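Local coordinates for protein gamma-hexachlorocyclohexane dehydrochlorinase (Sphingomonas paucimobilis, PDB 3A76) that catalyses two successive dehydrochlorinations of the pesticide lindane (gamma-hexachlorocyclohexane), giving a tetrachlorocyclohexadiene by way of gamma-pentachlorocyclohexene, at residues D35-K40 with D135-R140. Sequence-based numbering, arbitrary orientation.
Sequences DLYSDK and DEYERR
In this SnoaL-like fold the N-terminal helix 22-45 packs on the curved mixed sheet, and here Leu-36 and Tyr-37 meet Tyr-137 and Asp-135 of strand 125-140. The short segment axes approach to 11.3 Å, and large side chains span that gap. Leu-36 CD1 lies 3.6 Å from Tyr-137 CD2, and the two side chains run past each other in opposite directions. Tyr-137 CG stands anti to its carbonyl carbon (chi1 -54°), which lays the ring alongside Leu-36. Ile-33 and Val-108 also touch this side chain. Tyr-137 OH reaches the edge of the Tyr-37 ring, 3.7 Å from Tyr-37 CD2. Tyr-37 CG is anti to the backbone N (chi1 -175°), which brings the CD2 edge of the ring beside Asp-135. Asp-135 OD1 sits in the plane of the Tyr-37 ring, at its edge, 4.0 Å from Tyr-37 CD2. The carboxylate plane is turned 63° from the ring. The proposed proton acceptor His-93 is about 8 Å from Tyr-37, side chain to side chain. A leucine in place of Tyr-137 would probably leave the edge of Tyr-37 without the hydroxyl that meets it and open a gap there. No hydrogen bond joins helix to strand here; the contact is apolar packing of Leu-36 on Tyr-137, with the Tyr-137 hydroxyl at the Tyr-37 ring edge, while a salt bridge from Asp-135 OD1 to Arg-149 probably offsets the charge of this buried carboxylate.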
loop_
_atom_site.group_PDB
_atom_site.type_symbol
_atom_site.label_atom_id
_atom_site.label_comp_id
_atom_site.label_asym_id
_atom_site.label_seq_id
_atom_site.Cartn_x
_atom_site.Cartn_y
_atom_site.Cartn_z
ATOM N N ASP B 35 -7.924 -9.555 3.442
ATOM C CA ASP B 35 -8.929 -9.630 2.366
ATOM C C ASP B 35 -10.192 -8.857 2.646
ATOM O O ASP B 35 -10.758 -8.252 1.726
ATOM C CB ASP B 35 -9.278 -11.071 2.070
ATOM C CG ASP B 35 -8.188 -11.768 1.347
ATOM O OD1 ASP B 35 -7.266 -11.071 0.895
ATOM O OD2 ASP B 35 -8.246 -13.005 1.230
ATOM N N LEU B 36 -10.622 -8.851 3.911
ATOM C CA LEU B 36 -11.734 -7.994 4.329
ATOM C C LEU B 36 -11.386 -6.534 4.098
ATOM O O LEU B 36 -12.152 -5.791 3.496
ATOM C CB LEU B 36 -12.091 -8.225 5.811
ATOM C CG LEU B 36 -12.807 -9.525 6.211
ATOM C CD1 LEU B 36 -13.046 -9.512 7.721
ATOM C CD2 LEU B 36 -14.116 -9.705 5.428
ATOM N N TYR B 37 -10.212 -6.143 4.580
ATOM C CA TYR B 37 -9.715 -4.776 4.481
ATOM C C TYR B 37 -9.630 -4.309 3.006
ATOM O O TYR B 37 -10.132 -3.243 2.661
ATOM C CB TYR B 37 -8.360 -4.717 5.194
ATOM C CG TYR B 37 -7.723 -3.361 5.321
ATOM C CD1 TYR B 37 -6.779 -2.924 4.380
ATOM C CD2 TYR B 37 -8.027 -2.522 6.406
ATOM C CE1 TYR B 37 -6.180 -1.686 4.512
ATOM C CE2 TYR B 37 -7.449 -1.291 6.539
ATOM C CZ TYR B 37 -6.519 -0.876 5.597
ATOM O OH TYR B 37 -5.936 0.362 5.720
ATOM N N SER B 38 -9.024 -5.112 2.146
ATOM C CA SER B 38 -8.972 -4.788 0.709
ATOM C C SER B 38 -10.370 -4.749 0.055
ATOM O O SER B 38 -10.741 -3.736 -0.543
ATOM C CB SER B 38 -8.052 -5.766 -0.015
ATOM O OG SER B 38 -6.760 -5.683 0.541
ATOM N N ASP B 39 -11.154 -5.831 0.217
ATOM C CA ASP B 39 -12.544 -5.911 -0.314
ATOM C C ASP B 39 -13.369 -4.667 -0.080
ATOM O O ASP B 39 -14.118 -4.244 -0.955
ATOM C CB ASP B 39 -13.311 -7.079 0.292
ATOM C CG ASP B 39 -12.887 -8.409 -0.262
ATOM O OD1 ASP B 39 -12.319 -8.432 -1.367
ATOM O OD2 ASP B 39 -13.123 -9.434 0.413
ATOM N N LYS B 40 -13.257 -4.079 1.107
ATOM C CA LYS B 40 -14.070 -2.916 1.383
ATOM C C LYS B 40 -13.729 -1.843 0.382
ATOM O O LYS B 40 -14.617 -1.245 -0.211
ATOM C CB LYS B 40 -13.886 -2.375 2.810
ATOM C CG LYS B 40 -15.170 -1.719 3.310
ATOM C CD LYS B 40 -14.973 -0.471 4.111
ATOM C CE LYS B 40 -15.005 0.755 3.209
ATOM N NZ LYS B 40 -14.686 1.977 3.988
ATOM N N ASP B 135 -10.725 -0.380 13.277
ATOM C CA ASP B 135 -11.588 -1.484 12.926
ATOM C C ASP B 135 -11.653 -2.532 14.028
ATOM O O ASP B 135 -10.715 -2.685 14.827
ATOM C CB ASP B 135 -11.084 -2.168 11.640
ATOM C CG ASP B 135 -11.127 -1.261 10.418
ATOM O OD1 ASP B 135 -10.300 -1.476 9.501
ATOM O OD2 ASP B 135 -11.985 -0.359 10.358
ATOM N N GLU B 136 -12.771 -3.254 14.038
ATOM C CA GLU B 136 -12.921 -4.465 14.821
ATOM C C GLU B 136 -13.418 -5.530 13.887
ATOM O O GLU B 136 -14.311 -5.272 13.075
ATOM C CB GLU B 136 -13.944 -4.273 15.927
ATOM C CG GLU B 136 -13.542 -3.322 17.040
ATOM C CD GLU B 136 -14.671 -3.152 18.042
ATOM O OE1 GLU B 136 -14.750 -2.086 18.677
ATOM O OE2 GLU B 136 -15.503 -4.082 18.162
ATOM N N TYR B 137 -12.837 -6.718 14.005
ATOM C CA TYR B 137 -13.243 -7.885 13.221
ATOM C C TYR B 137 -13.727 -9.010 14.139
ATOM O O TYR B 137 -13.218 -9.195 15.246
ATOM C CB TYR B 137 -12.089 -8.396 12.340
ATOM C CG TYR B 137 -11.484 -7.339 11.449
ATOM C CD1 TYR B 137 -10.398 -6.569 11.879
ATOM C CD2 TYR B 137 -12.003 -7.099 10.182
ATOM C CE1 TYR B 137 -9.831 -5.584 11.058
ATOM C CE2 TYR B 137 -11.455 -6.118 9.357
ATOM C CZ TYR B 137 -10.372 -5.362 9.794
ATOM O OH TYR B 137 -9.844 -4.394 8.959
ATOM N N GLU B 138 -14.709 -9.766 13.668
ATOM C CA GLU B 138 -15.310 -10.807 14.481
ATOM C C GLU B 138 -15.457 -12.093 13.693
ATOM O O GLU B 138 -15.954 -12.084 12.558
ATOM C CB GLU B 138 -16.673 -10.340 14.991
ATOM C CG GLU B 138 -17.354 -11.264 15.975
ATOM C CD GLU B 138 -18.533 -10.586 16.642
ATOM O OE1 GLU B 138 -18.331 -9.525 17.280
ATOM O OE2 GLU B 138 -19.659 -11.104 16.514
ATOM N N ARG B 139 -15.027 -13.191 14.307
ATOM C CA ARG B 139 -15.143 -14.510 13.705
ATOM C C ARG B 139 -16.335 -15.265 14.302
ATOM O O ARG B 139 -16.373 -15.539 15.509
ATOM C CB ARG B 139 -13.854 -15.292 13.918
ATOM C CG ARG B 139 -13.697 -16.511 13.033
ATOM C CD ARG B 139 -13.065 -17.594 13.862
ATOM N NE ARG B 139 -11.950 -18.260 13.209
ATOM C CZ ARG B 139 -10.721 -18.327 13.725
ATOM N NH1 ARG B 139 -10.444 -17.766 14.899
ATOM N NH2 ARG B 139 -9.766 -18.968 13.071
ATOM N N ARG B 140 -17.309 -15.574 13.453
ATOM C CA ARG B 140 -18.460 -16.373 13.844
ATOM C C ARG B 140 -18.550 -17.591 12.942
ATOM O O ARG B 140 -18.856 -17.461 11.752
ATOM C CB ARG B 140 -19.759 -15.573 13.727
ATOM C CG ARG B 140 -19.800 -14.271 14.494
ATOM C CD ARG B 140 -21.082 -13.533 14.188
ATOM N NE ARG B 140 -21.052 -12.157 14.675
ATOM C CZ ARG B 140 -22.051 -11.281 14.546
ATOM N NH1 ARG B 140 -23.188 -11.612 13.941
ATOM N NH2 ARG B 140 -21.903 -10.055 15.023
#